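Local coordinates for DUF1780 domain-containing protein (Pseudomonas aeruginosa, PDB 1Y0K) that is of unknown function but belongs to a family of putative endonucleases in the PD-(D/E)XK nuclease clan, at residues A[106-115]-A[149-160]. Numbering follows the deposited sequence.
Sequences PQRIAAAELQ and RAVPDFNTPFPP
The A111 methyl sits squarely over the F158 ring, 3.5 Å from its centroid and 3° off the normal, a CH-pi contact that defines the tight part of this interface. Beside it, L114 CD2 packs 3.8 Å from P152 CG, and F179 of strand 179-185 touches both residues. T156 OG1 accepts from A111 N at the start of helix 111-116 (2.9 Å, 165°) and donates to D153 O in its carbonyl plane; chi1 of 64° turns the hydroxyl toward the helix, where it ties the A111 N-H to the type I turn D153-T156. Further on, extended Q115 sends NE2 to P159 O (3.0 Å), with the acceptor in the amide plane but NE2 above the carbonyl plane, while Q115 OE1 meets the F158 ring edge.

Upstream, four backbone bonds, among them I109 N to V151 O (2.8 Å), join 107-110 and 150-153 as a two-stranded parallel sheet separate from the seven-stranded one. On the solvent-facing side R108, bent at chi2 and chi3, lays its guanidinium over V151 CG2 and grips P152 O through NE (3.2 Å) and NH2 (2.9 Å), with that oxygen in the guanidinium plane. The looser links are waters, bridging Q107 OE1 to R149 O and A112 N to P157 O. The chemistry thus implies a strand-to-helix junction held chiefly by main-chain acceptors, with A111, L114, F158 and P152 packed together and the R108 charge on the exposed side.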
ATOM      1  N   PRO A 106     -14.335  15.820   1.027  1.00 36.34           N
ATOM      2  CA  PRO A 106     -13.570  14.959   0.117  1.00 35.31           C
ATOM      3  C   PRO A 106     -14.147  14.794  -1.292  1.00 34.20           C
ATOM      4  O   PRO A 106     -15.365  14.850  -1.497  1.00 34.33           O
ATOM      5  CB  PRO A 106     -13.534  13.614   0.852  1.00 35.50           C
ATOM      6  CG  PRO A 106     -14.769  13.608   1.665  1.00 36.00           C
ATOM      7  CD  PRO A 106     -15.023  15.034   2.072  1.00 36.47           C
ATOM      8  N   GLN A 107     -13.237  14.593  -2.241  1.00 32.34           N
ATOM      9  CA  GLN A 107     -13.538  14.420  -3.649  1.00 31.19           C
ATOM     10  C   GLN A 107     -13.262  12.973  -4.047  1.00 29.16           C
ATOM     11  O   GLN A 107     -12.340  12.363  -3.529  1.00 29.02           O
ATOM     12  CB  GLN A 107     -12.623  15.352  -4.432  1.00 31.22           C
ATOM     13  CG  GLN A 107     -12.577  15.166  -5.923  1.00 33.24           C
ATOM     14  CD  GLN A 107     -11.564  16.087  -6.571  1.00 32.95           C
ATOM     15  OE1 GLN A 107     -10.711  16.675  -5.898  1.00 36.00           O
ATOM     16  NE2 GLN A 107     -11.643  16.212  -7.881  1.00 36.29           N
ATOM     17  N   ARG A 108     -14.048  12.421  -4.967  1.00 27.26           N
ATOM     18  CA  ARG A 108     -13.749  11.075  -5.472  1.00 25.31           C
ATOM     19  C   ARG A 108     -12.699  11.146  -6.586  1.00 24.12           C
ATOM     20  O   ARG A 108     -12.825  11.913  -7.543  1.00 23.79           O
ATOM     21  CB  ARG A 108     -15.020  10.309  -5.890  1.00 25.94           C
ATOM     22  CG  ARG A 108     -16.085  10.286  -4.776  1.00 27.05           C
ATOM     23  CD  ARG A 108     -16.892   8.994  -4.654  1.00 30.29           C
ATOM     24  NE  ARG A 108     -16.144   7.887  -4.061  1.00 31.15           N
ATOM     25  CZ  ARG A 108     -16.451   7.232  -2.938  1.00 30.48           C
ATOM     26  NH1 ARG A 108     -17.515   7.547  -2.207  1.00 31.25           N
ATOM     27  NH2 ARG A 108     -15.674   6.234  -2.541  1.00 30.48           N
ATOM     28  N   ILE A 109     -11.650  10.348  -6.436  1.00 21.53           N
ATOM     29  CA  ILE A 109     -10.515  10.370  -7.347  1.00 20.40           C
ATOM     30  C   ILE A 109     -10.483   9.070  -8.154  1.00 19.60           C
ATOM     31  O   ILE A 109     -10.590   7.993  -7.577  1.00 19.11           O
ATOM     32  CB  ILE A 109      -9.189  10.608  -6.527  1.00 20.30           C
ATOM     33  CG1 ILE A 109      -7.970  10.740  -7.424  1.00 21.41           C
ATOM     34  CG2 ILE A 109      -8.986   9.551  -5.455  1.00 19.76           C
ATOM     35  CD1 ILE A 109      -6.697  11.128  -6.652  1.00 21.33           C
ATOM     36  N   ALA A 110     -10.341   9.174  -9.479  1.00 18.94           N
ATOM     37  CA  ALA A 110     -10.253   7.999 -10.342  1.00 17.95           C
ATOM     38  C   ALA A 110      -9.068   7.121  -9.948  1.00 17.48           C
ATOM     39  O   ALA A 110      -8.061   7.607  -9.423  1.00 16.90           O
ATOM     40  CB  ALA A 110     -10.149   8.406 -11.814  1.00 18.30           C
ATOM     41  N   ALA A 111      -9.197   5.824 -10.196  1.00 17.14           N
ATOM     42  CA  ALA A 111      -8.150   4.870  -9.849  1.00 17.21           C
ATOM     43  C   ALA A 111      -6.818   5.252 -10.479  1.00 17.30           C
ATOM     44  O   ALA A 111      -5.768   5.090  -9.860  1.00 17.43           O
ATOM     45  CB  ALA A 111      -8.555   3.460 -10.252  1.00 17.42           C
ATOM     46  N   ALA A 112      -6.867   5.755 -11.712  1.00 17.23           N
ATOM     47  CA  ALA A 112      -5.672   6.183 -12.427  1.00 17.55           C
ATOM     48  C   ALA A 112      -4.948   7.292 -11.669  1.00 17.85           C
ATOM     49  O   ALA A 112      -3.728   7.240 -11.493  1.00 17.33           O
ATOM     50  CB  ALA A 112      -6.044   6.647 -13.848  1.00 17.95           C
ATOM     51  N   GLU A 113      -5.708   8.286 -11.217  1.00 18.15           N
ATOM     52  CA  GLU A 113      -5.142   9.419 -10.482  1.00 19.06           C
ATOM     53  C   GLU A 113      -4.648   8.984  -9.099  1.00 18.38           C
ATOM     54  O   GLU A 113      -3.607   9.457  -8.640  1.00 18.15           O
ATOM     55  CB  GLU A 113      -6.156  10.563 -10.368  1.00 19.32           C
ATOM     56  CG  GLU A 113      -6.285  11.471 -11.602  1.00 23.51           C
ATOM     57  CD  GLU A 113      -6.913  10.801 -12.815  1.00 28.05           C
ATOM     58  OE1 GLU A 113      -7.673   9.819 -12.655  1.00 31.26           O
ATOM     59  OE2 GLU A 113      -6.644  11.259 -13.946  1.00 32.09           O
ATOM     60  N   LEU A 114      -5.380   8.070  -8.457  1.00 17.71           N
ATOM     61  CA  LEU A 114      -4.971   7.500  -7.167  1.00 17.35           C
ATOM     62  C   LEU A 114      -3.621   6.784  -7.304  1.00 16.70           C
ATOM     63  O   LEU A 114      -2.688   6.994  -6.522  1.00 16.55           O
ATOM     64  CB  LEU A 114      -6.032   6.512  -6.681  1.00 17.82           C
ATOM     65  CG  LEU A 114      -5.763   5.763  -5.380  1.00 18.82           C
ATOM     66  CD1 LEU A 114      -5.702   6.742  -4.217  1.00 21.52           C
ATOM     67  CD2 LEU A 114      -6.849   4.699  -5.150  1.00 19.18           C
ATOM     68  N   GLN A 115      -3.528   5.941  -8.317  1.00 15.48           N
ATOM     69  CA  GLN A 115      -2.312   5.201  -8.600  1.00 15.86           C
ATOM     70  C   GLN A 115      -1.139   6.141  -8.898  1.00 15.54           C
ATOM     71  O   GLN A 115       0.003   5.861  -8.509  1.00 14.95           O
ATOM     72  CB  GLN A 115      -2.597   4.259  -9.771  1.00 15.98           C
ATOM     73  CG  GLN A 115      -1.440   3.483 -10.340  1.00 18.27           C
ATOM     74  CD  GLN A 115      -1.943   2.386 -11.249  1.00 20.71           C
ATOM     75  OE1 GLN A 115      -2.509   1.407 -10.777  1.00 23.89           O
ATOM     76  NE2 GLN A 115      -1.773   2.560 -12.555  1.00 22.58           N
ATOM     77  N   ARG A 149      -8.358  14.398   1.750  1.00 25.30           N
ATOM     78  CA  ARG A 149      -9.036  15.210   0.730  1.00 25.63           C
ATOM     79  C   ARG A 149      -9.677  14.390  -0.398  1.00 24.39           C
ATOM     80  O   ARG A 149     -10.410  14.936  -1.236  1.00 24.43           O
ATOM     81  CB  ARG A 149      -8.074  16.249   0.124  1.00 26.84           C
ATOM     82  CG  ARG A 149      -7.286  17.095   1.132  1.00 30.25           C
ATOM     83  CD  ARG A 149      -8.174  18.043   1.916  1.00 35.69           C
ATOM     84  NE  ARG A 149      -7.374  18.970   2.713  1.00 39.78           N
ATOM     85  CZ  ARG A 149      -7.168  18.863   4.025  1.00 41.64           C
ATOM     86  NH1 ARG A 149      -7.719  17.872   4.720  1.00 42.45           N
ATOM     87  NH2 ARG A 149      -6.414  19.762   4.647  1.00 43.01           N
ATOM     88  N   ALA A 150      -9.404  13.085  -0.426  1.00 22.88           N
ATOM     89  CA  ALA A 150      -9.885  12.248  -1.517  1.00 21.83           C
ATOM     90  C   ALA A 150     -10.377  10.867  -1.076  1.00 21.07           C
ATOM     91  O   ALA A 150      -9.946  10.328  -0.058  1.00 21.17           O
ATOM     92  CB  ALA A 150      -8.820  12.136  -2.626  1.00 21.65           C
ATOM     93  N   VAL A 151     -11.312  10.326  -1.844  1.00 20.48           N
ATOM     94  CA  VAL A 151     -11.786   8.953  -1.659  1.00 20.19           C
ATOM     95  C   VAL A 151     -11.729   8.297  -3.041  1.00 18.99           C
ATOM     96  O   VAL A 151     -12.064   8.940  -4.028  1.00 18.75           O
ATOM     97  CB  VAL A 151     -13.231   8.914  -1.076  1.00 20.21           C
ATOM     98  CG1 VAL A 151     -13.247   9.431   0.350  1.00 22.67           C
ATOM     99  CG2 VAL A 151     -14.187   9.744  -1.916  1.00 21.55           C
ATOM    100  N   PRO A 152     -11.271   7.034  -3.133  1.00 18.03           N
ATOM    101  CA  PRO A 152     -11.185   6.440  -4.482  1.00 17.25           C
ATOM    102  C   PRO A 152     -12.542   6.310  -5.150  1.00 17.13           C
ATOM    103  O   PRO A 152     -13.549   6.061  -4.479  1.00 18.17           O
ATOM    104  CB  PRO A 152     -10.606   5.048  -4.216  1.00 17.30           C
ATOM    105  CG  PRO A 152      -9.907   5.181  -2.889  1.00 18.26           C
ATOM    106  CD  PRO A 152     -10.793   6.099  -2.101  1.00 18.30           C
ATOM    107  N   ASP A 153     -12.569   6.497  -6.461  1.00 16.45           N
ATOM    108  CA  ASP A 153     -13.758   6.196  -7.232  1.00 16.21           C
ATOM    109  C   ASP A 153     -13.637   4.743  -7.681  1.00 15.09           C
ATOM    110  O   ASP A 153     -12.924   4.433  -8.634  1.00 14.45           O
ATOM    111  CB  ASP A 153     -13.890   7.128  -8.428  1.00 16.77           C
ATOM    112  CG  ASP A 153     -15.204   6.953  -9.155  1.00 19.41           C
ATOM    113  OD1 ASP A 153     -15.854   5.885  -8.989  1.00 19.87           O
ATOM    114  OD2 ASP A 153     -15.577   7.881  -9.920  1.00 22.16           O
ATOM    115  N   PHE A 154     -14.317   3.855  -6.965  1.00 14.99           N
ATOM    116  CA  PHE A 154     -14.208   2.430  -7.223  1.00 15.89           C
ATOM    117  C   PHE A 154     -14.940   1.979  -8.498  1.00 16.17           C
ATOM    118  O   PHE A 154     -14.840   0.816  -8.912  1.00 16.80           O
ATOM    119  CB  PHE A 154     -14.653   1.638  -5.976  1.00 16.23           C
ATOM    120  CG  PHE A 154     -13.753   1.848  -4.776  1.00 16.93           C
ATOM    121  CD1 PHE A 154     -14.216   2.522  -3.642  1.00 18.74           C
ATOM    122  CD2 PHE A 154     -12.440   1.391  -4.794  1.00 18.10           C
ATOM    123  CE1 PHE A 154     -13.387   2.712  -2.534  1.00 18.24           C
ATOM    124  CE2 PHE A 154     -11.597   1.586  -3.706  1.00 17.77           C
ATOM    125  CZ  PHE A 154     -12.069   2.248  -2.571  1.00 17.35           C
ATOM    126  N   ASN A 155     -15.645   2.909  -9.136  1.00 16.15           N
ATOM    127  CA  ASN A 155     -16.299   2.621 -10.412  1.00 17.20           C
ATOM    128  C   ASN A 155     -15.386   2.797 -11.615  1.00 17.69           C
ATOM    129  O   ASN A 155     -15.807   2.569 -12.755  1.00 18.11           O
ATOM    130  CB  ASN A 155     -17.554   3.475 -10.574  1.00 17.54           C
ATOM    131  CG  ASN A 155     -18.600   3.163  -9.525  1.00 17.20           C
ATOM    132  OD1 ASN A 155     -18.674   2.040  -9.020  1.00 18.39           O
ATOM    133  ND2 ASN A 155     -19.395   4.159  -9.172  1.00 17.30           N
ATOM    134  N   THR A 156     -14.146   3.199 -11.347  1.00 17.50           N
ATOM    135  CA  THR A 156     -13.152   3.450 -12.386  1.00 18.17           C
ATOM    136  C   THR A 156     -12.092   2.341 -12.354  1.00 18.41           C
ATOM    137  O   THR A 156     -11.741   1.836 -11.281  1.00 17.78           O
ATOM    138  CB  THR A 156     -12.504   4.845 -12.228  1.00 18.16           C
ATOM    139  OG1 THR A 156     -11.781   4.912 -10.987  1.00 18.39           O
ATOM    140  CG2 THR A 156     -13.583   5.930 -12.219  1.00 18.26           C
ATOM    141  N   PRO A 157     -11.609   1.926 -13.533  1.00 18.89           N
ATOM    142  CA  PRO A 157     -10.635   0.840 -13.594  1.00 19.00           C
ATOM    143  C   PRO A 157      -9.186   1.287 -13.343  1.00 19.04           C
ATOM    144  O   PRO A 157      -8.835   2.409 -13.671  1.00 18.53           O
ATOM    145  CB  PRO A 157     -10.784   0.327 -15.027  1.00 19.10           C
ATOM    146  CG  PRO A 157     -11.260   1.488 -15.813  1.00 20.07           C
ATOM    147  CD  PRO A 157     -11.977   2.431 -14.869  1.00 19.54           C
ATOM    148  N   PHE A 158      -8.369   0.407 -12.762  1.00 19.69           N
ATOM    149  CA  PHE A 158      -6.935   0.689 -12.621  1.00 19.96           C
ATOM    150  C   PHE A 158      -6.203   0.450 -13.935  1.00 20.41           C
ATOM    151  O   PHE A 158      -6.249  -0.667 -14.468  1.00 21.37           O
ATOM    152  CB  PHE A 158      -6.314  -0.174 -11.525  1.00 19.63           C
ATOM    153  CG  PHE A 158      -6.627   0.295 -10.149  1.00 19.28           C
ATOM    154  CD1 PHE A 158      -7.833  -0.055  -9.536  1.00 18.46           C
ATOM    155  CD2 PHE A 158      -5.726   1.106  -9.462  1.00 19.30           C
ATOM    156  CE1 PHE A 158      -8.132   0.380  -8.254  1.00 18.30           C
ATOM    157  CE2 PHE A 158      -6.019   1.546  -8.167  1.00 18.16           C
ATOM    158  CZ  PHE A 158      -7.216   1.183  -7.562  1.00 18.41           C
ATOM    159  N   PRO A 159      -5.528   1.492 -14.464  1.00 20.47           N
ATOM    160  CA  PRO A 159      -4.782   1.301 -15.699  1.00 20.64           C
ATOM    161  C   PRO A 159      -3.512   0.494 -15.422  1.00 20.68           C
ATOM    162  O   PRO A 159      -3.075   0.425 -14.262  1.00 19.78           O
ATOM    163  CB  PRO A 159      -4.437   2.731 -16.114  1.00 21.02           C
ATOM    164  CG  PRO A 159      -4.361   3.483 -14.848  1.00 20.69           C
ATOM    165  CD  PRO A 159      -5.406   2.874 -13.958  1.00 20.23           C
ATOM    166  N   PRO A 160      -2.939  -0.144 -16.463  1.00 20.96           N
ATOM    167  CA  PRO A 160      -1.652  -0.817 -16.285  1.00 21.18           C
ATOM    168  C   PRO A 160      -0.634   0.114 -15.630  1.00 20.73           C
ATOM    169  O   PRO A 160      -0.523   1.268 -16.034  1.00 20.97           O
ATOM    170  CB  PRO A 160      -1.221  -1.138 -17.723  1.00 21.16           C
ATOM    171  CG  PRO A 160      -2.503  -1.283 -18.470  1.00 22.21           C
ATOM    172  CD  PRO A 160      -3.445  -0.278 -17.842  1.00 21.36           C
TER
HETATM  173  O   HOH W   1      -9.049  16.312  -3.854  1.00 43.74           O
HETATM  174  O   HOH W   2      -9.180   5.221 -13.539  1.00 17.04           O
HETATM  175  O   HOH W   3      -2.660  -0.788 -11.913  1.00 26.06           O